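Local coordinates for protein ficolin-3 (Homo sapiens, PDB 2J5Z) that binds galactose through a calcium-containing fibrinogen-like domain and, as a collagen-tailed lectin of innate immunity, probably recognises sugars on microbial surfaces, at residues L185-A196 / R207-M218. Numbering follows the deposited sequence.
Sequences LNGRYAVSEAAA and RGVGHPYRRVRM. With GAL (beta-D-galactopyranose), chain E.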
loop_
_atom_site.group_PDB
_atom_site.type_symbol
_atom_site.label_atom_id
_atom_site.label_comp_id
_atom_site.label_asym_id
_atom_site.label_seq_id
_atom_site.Cartn_x
_atom_site.Cartn_y
_atom_site.Cartn_z
ATOM N N LEU A 185 -14.664 4.461 -18.716
ATOM C CA LEU A 185 -14.102 4.423 -17.367
ATOM C C LEU A 185 -12.594 4.644 -17.301
ATOM O O LEU A 185 -12.052 4.817 -16.217
ATOM C CB LEU A 185 -14.472 3.122 -16.646
ATOM C CG LEU A 185 -15.974 2.853 -16.472
ATOM C CD1 LEU A 185 -16.180 1.542 -15.722
ATOM C CD2 LEU A 185 -16.731 4.017 -15.777
ATOM N N ASN A 186 -11.934 4.624 -18.456
ATOM C CA ASN A 186 -10.505 4.936 -18.545
ATOM C C ASN A 186 -10.349 6.363 -19.050
ATOM O O ASN A 186 -9.303 6.741 -19.589
ATOM C CB ASN A 186 -9.779 3.972 -19.483
ATOM C CG ASN A 186 -9.696 2.561 -18.936
ATOM O OD1 ASN A 186 -9.757 2.351 -17.723
ATOM N ND2 ASN A 186 -9.536 1.583 -19.830
ATOM N N GLY A 187 -11.406 7.152 -18.879
ATOM C CA GLY A 187 -11.405 8.523 -19.384
ATOM C C GLY A 187 -10.661 9.463 -18.455
ATOM O O GLY A 187 -10.084 9.035 -17.457
ATOM N N ARG A 188 -10.688 10.749 -18.781
ATOM C CA ARG A 188 -9.947 11.755 -18.024
ATOM C C ARG A 188 -10.513 12.011 -16.630
ATOM O O ARG A 188 -11.713 12.201 -16.449
ATOM C CB ARG A 188 -9.885 13.062 -18.820
ATOM C CG ARG A 188 -8.920 14.071 -18.258
ATOM C CD ARG A 188 -8.575 15.115 -19.322
ATOM N NE ARG A 188 -7.437 15.926 -18.918
ATOM C CZ ARG A 188 -7.012 16.987 -19.587
ATOM N NH1 ARG A 188 -7.633 17.360 -20.699
ATOM N NH2 ARG A 188 -5.968 17.673 -19.139
ATOM N N TYR A 189 -9.640 12.016 -15.626
ATOM C CA TYR A 189 -10.104 12.195 -14.263
ATOM C C TYR A 189 -10.524 13.635 -13.973
ATOM O O TYR A 189 -9.949 14.575 -14.518
ATOM C CB TYR A 189 -9.048 11.753 -13.241
ATOM C CG TYR A 189 -9.636 11.548 -11.870
ATOM C CD1 TYR A 189 -10.202 10.329 -11.511
ATOM C CD2 TYR A 189 -9.659 12.584 -10.939
ATOM C CE1 TYR A 189 -10.756 10.136 -10.256
ATOM C CE2 TYR A 189 -10.217 12.409 -9.692
ATOM C CZ TYR A 189 -10.768 11.183 -9.347
ATOM O OH TYR A 189 -11.317 10.995 -8.095
ATOM N N ALA A 190 -11.525 13.771 -13.114
ATOM C CA ALA A 190 -11.993 15.059 -12.614
ATOM C C ALA A 190 -12.299 14.970 -11.122
ATOM O O ALA A 190 -12.982 14.040 -10.672
ATOM C CB ALA A 190 -13.237 15.514 -13.392
ATOM N N VAL A 191 -11.809 15.938 -10.344
ATOM C CA VAL A 191 -12.021 15.910 -8.893
ATOM C C VAL A 191 -13.402 16.392 -8.463
ATOM O O VAL A 191 -13.773 16.230 -7.303
ATOM C CB VAL A 191 -10.923 16.677 -8.113
ATOM C CG1 VAL A 191 -9.550 16.144 -8.490
ATOM C CG2 VAL A 191 -11.017 18.178 -8.370
ATOM N N SER A 192 -14.157 16.964 -9.404
ATOM C CA SER A 192 -15.536 17.415 -9.156
ATOM C C SER A 192 -16.272 17.710 -10.471
ATOM O O SER A 192 -15.669 17.672 -11.548
ATOM C CB SER A 192 -15.539 18.662 -8.263
ATOM O OG SER A 192 -14.931 19.747 -8.936
ATOM N N GLU A 193 -17.568 18.015 -10.375
ATOM C CA GLU A 193 -18.379 18.419 -11.538
ATOM C C GLU A 193 -17.860 19.699 -12.201
ATOM O O GLU A 193 -17.807 19.794 -13.431
ATOM C CB GLU A 193 -19.852 18.586 -11.141
ATOM C CG GLU A 193 -20.822 18.844 -12.303
ATOM C CD GLU A 193 -21.248 17.582 -13.035
ATOM O OE1 GLU A 193 -21.412 16.523 -12.379
ATOM O OE2 GLU A 193 -21.435 17.655 -14.274
ATOM N N ALA A 194 -17.467 20.677 -11.386
ATOM C CA ALA A 194 -16.954 21.935 -11.905
ATOM C C ALA A 194 -15.795 21.700 -12.869
ATOM O O ALA A 194 -15.745 22.288 -13.957
ATOM C CB ALA A 194 -16.519 22.838 -10.761
ATOM N N ALA A 195 -14.881 20.817 -12.471
ATOM C CA ALA A 195 -13.668 20.554 -13.237
ATOM C C ALA A 195 -13.872 19.507 -14.336
ATOM O O ALA A 195 -12.956 19.228 -15.118
ATOM C CB ALA A 195 -12.531 20.134 -12.298
ATOM N N ALA A 196 -15.080 18.958 -14.404
ATOM C CA ALA A 196 -15.409 17.898 -15.357
ATOM C C ALA A 196 -15.194 18.272 -16.821
ATOM O O ALA A 196 -15.402 19.415 -17.244
ATOM C CB ALA A 196 -16.819 17.397 -15.133
ATOM N N ARG A 207 -25.153 8.333 -14.351
ATOM C CA ARG A 207 -25.202 9.798 -14.280
ATOM C C ARG A 207 -25.149 10.460 -15.652
ATOM O O ARG A 207 -25.414 11.657 -15.788
ATOM C CB ARG A 207 -24.081 10.337 -13.377
ATOM C CG ARG A 207 -24.036 9.666 -12.016
ATOM C CD ARG A 207 -23.264 10.463 -10.960
ATOM N NE ARG A 207 -22.209 11.318 -11.504
ATOM C CZ ARG A 207 -22.213 12.647 -11.422
ATOM N NH1 ARG A 207 -23.222 13.268 -10.823
ATOM N NH2 ARG A 207 -21.215 13.358 -11.932
ATOM N N GLY A 208 -24.805 9.687 -16.675
ATOM C CA GLY A 208 -24.807 10.193 -18.039
ATOM C C GLY A 208 -23.475 10.742 -18.490
ATOM O O GLY A 208 -22.580 10.976 -17.671
ATOM N N VAL A 209 -23.344 10.947 -19.798
ATOM C CA VAL A 209 -22.145 11.531 -20.382
ATOM C C VAL A 209 -21.908 12.918 -19.792
ATOM O O VAL A 209 -22.861 13.644 -19.504
ATOM C CB VAL A 209 -22.265 11.630 -21.920
ATOM C CG1 VAL A 209 -21.011 12.212 -22.525
ATOM C CG2 VAL A 209 -22.546 10.260 -22.515
ATOM N N GLY A 210 -20.641 13.268 -19.589
ATOM C CA GLY A 210 -20.289 14.600 -19.100
ATOM C C GLY A 210 -20.494 14.782 -17.608
ATOM O O GLY A 210 -20.274 15.869 -17.072
ATOM N N HIS A 211 -20.925 13.723 -16.933
ATOM C CA HIS A 211 -21.156 13.770 -15.493
ATOM C C HIS A 211 -20.500 12.580 -14.773
ATOM O O HIS A 211 -21.128 11.535 -14.547
ATOM C CB HIS A 211 -22.651 13.870 -15.196
ATOM C CG HIS A 211 -23.346 14.933 -15.994
ATOM N ND1 HIS A 211 -23.091 16.278 -15.825
ATOM C CD2 HIS A 211 -24.278 14.849 -16.973
ATOM C CE1 HIS A 211 -23.840 16.977 -16.661
ATOM N NE2 HIS A 211 -24.568 16.133 -17.372
ATOM N N PRO A 212 -19.226 12.756 -14.392
ATOM C CA PRO A 212 -18.309 11.675 -14.018
ATOM C C PRO A 212 -18.363 11.173 -12.576
ATOM O O PRO A 212 -19.066 11.729 -11.722
ATOM C CB PRO A 212 -16.945 12.305 -14.282
ATOM C CG PRO A 212 -17.156 13.737 -13.874
ATOM C CD PRO A 212 -18.572 14.076 -14.307
ATOM N N TYR A 213 -17.590 10.119 -12.320
ATOM C CA TYR A 213 -17.512 9.482 -11.018
ATOM C C TYR A 213 -16.164 9.762 -10.350
ATOM O O TYR A 213 -15.166 10.000 -11.027
ATOM C CB TYR A 213 -17.704 7.970 -11.175
ATOM C CG TYR A 213 -19.086 7.624 -11.682
ATOM C CD1 TYR A 213 -20.120 7.380 -10.794
ATOM C CD2 TYR A 213 -19.359 7.584 -13.051
ATOM C CE1 TYR A 213 -21.401 7.068 -11.253
ATOM C CE2 TYR A 213 -20.634 7.284 -13.519
ATOM C CZ TYR A 213 -21.644 7.030 -12.616
ATOM O OH TYR A 213 -22.909 6.735 -13.073
ATOM N N ARG A 214 -16.169 9.723 -9.021
ATOM C CA ARG A 214 -14.992 9.962 -8.186
ATOM C C ARG A 214 -14.104 8.720 -8.080
ATOM O O ARG A 214 -12.873 8.816 -8.085
ATOM C CB ARG A 214 -15.450 10.407 -6.788
ATOM C CG ARG A 214 -14.359 10.463 -5.727
ATOM C CD ARG A 214 -14.899 11.015 -4.409
ATOM N NE ARG A 214 -15.065 12.469 -4.446
ATOM C CZ ARG A 214 -15.757 13.168 -3.548
ATOM N NH1 ARG A 214 -16.354 12.547 -2.538
ATOM N NH2 ARG A 214 -15.853 14.488 -3.660
ATOM N N ARG A 215 -14.744 7.558 -7.981
ATOM C CA ARG A 215 -14.042 6.280 -7.833
ATOM C C ARG A 215 -14.705 5.209 -8.684
ATOM O O ARG A 215 -15.929 5.098 -8.707
ATOM C CB ARG A 215 -14.052 5.820 -6.378
ATOM C CG ARG A 215 -13.439 6.817 -5.386
ATOM C CD ARG A 215 -13.619 6.338 -3.949
ATOM N NE ARG A 215 -12.987 5.040 -3.741
ATOM C CZ ARG A 215 -11.773 4.871 -3.224
ATOM N NH1 ARG A 215 -11.048 5.919 -2.851
ATOM N NH2 ARG A 215 -11.285 3.648 -3.073
ATOM N N VAL A 216 -13.896 4.407 -9.367
ATOM C CA VAL A 216 -14.426 3.313 -10.176
ATOM C C VAL A 216 -13.567 2.080 -9.939
ATOM O O VAL A 216 -12.367 2.208 -9.728
ATOM C CB VAL A 216 -14.343 3.672 -11.685
ATOM C CG1 VAL A 216 -14.787 2.494 -12.542
ATOM C CG2 VAL A 216 -15.177 4.925 -11.992
ATOM N N ARG A 217 -14.161 0.891 -9.976
ATOM C CA ARG A 217 -13.361 -0.343 -10.043
ATOM C C ARG A 217 -14.007 -1.277 -11.039
ATOM O O ARG A 217 -15.226 -1.274 -11.167
ATOM C CB ARG A 217 -13.269 -1.058 -8.696
ATOM C CG ARG A 217 -12.641 -0.248 -7.561
ATOM C CD ARG A 217 -12.252 -1.161 -6.409
ATOM N NE ARG A 217 -13.377 -1.858 -5.791
ATOM C CZ ARG A 217 -13.223 -2.801 -4.869
ATOM N NH1 ARG A 217 -12.001 -3.138 -4.484
ATOM N NH2 ARG A 217 -14.269 -3.401 -4.322
ATOM N N MET A 218 -13.194 -2.068 -11.742
ATOM C CA MET A 218 -13.720 -3.161 -12.574
ATOM C C MET A 218 -13.088 -4.459 -12.105
ATOM O O MET A 218 -11.867 -4.534 -11.921
ATOM C CB MET A 218 -13.405 -2.930 -14.058
ATOM C CG MET A 218 -13.805 -1.542 -14.588
ATOM S SD MET A 218 -13.347 -1.271 -16.327
ATOM C CE MET A 218 -14.550 -2.284 -17.190
HETATM C C1 GAL E . -21.445 9.147 -27.987
HETATM C C2 GAL E . -21.338 9.050 -26.474
HETATM C C3 GAL E . -20.784 10.340 -25.884
HETATM C C4 GAL E . -19.639 10.944 -26.699
HETATM C C5 GAL E . -19.829 10.800 -28.201
HETATM C C6 GAL E . -18.568 11.220 -28.947
HETATM O O1 GAL E . -21.936 7.919 -28.539
HETATM O O2 GAL E . -22.631 8.789 -25.909
HETATM O O3 GAL E . -20.322 10.069 -24.559
HETATM O O4 GAL E . -18.404 10.326 -26.329
HETATM O O5 GAL E . -20.143 9.438 -28.481
HETATM O O6 GAL E . -18.924 12.050 -30.060
HETATM O O HOH W 1 -13.726 12.046 -12.416
#
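Leu-185 lies against strand 215-220 at the buried end of the contact. Its CD1 rests 3.6 Å from Val-216 CG1 and also reaches the sulfur of Met-218, and the same leucine also packs on Val-103 and Leu-105 of strand 101-106. Tyr-189 comes next: with CG anti to the backbone N (chi1 -163°), its hydroxyl swings across and donates to Arg-214 O at 2.7 Å, in the carbonyl plane and on a lone pair. That carbonyl belongs to a classic beta bulge, Arg-214 and Arg-215 both facing Glu-106. Over one face of the tyrosine ring sits a water, which accepts from Ala-190 N and donates to Tyr-213 O, each at 2.9 Å. Here the fibrinogen-like domain runs from its recognition loops into strand 215-220 of the antiparallel sheet; Val-209, in the type II turn 208-211, touches the bound galactose. Farther out, Ala-196 CB meets Pro-212 CD at 3.8 Å, and then the contact turns polar and more exposed. Glu-193, bent at chi2 (82°), spreads its carboxylate between two partners. Glu-193 OE2 takes a nearly straight 2.7 Å bond from His-211 ND1, on the syn side but somewhat out of the carboxylate plane, while the oxygen lies in the imidazole plane; Glu-193 OE1 forms a longer salt bridge, 3.2 Å, with Arg-207 NH2, whose guanidinium is turned 70° from the carboxylate. Arg-207 NH2 also donates, in a bent bond tilted from the guanidinium plane, to Pro-212 O at 2.7 Å, with His-211 CB over one face of the guanidinium, toward its rim.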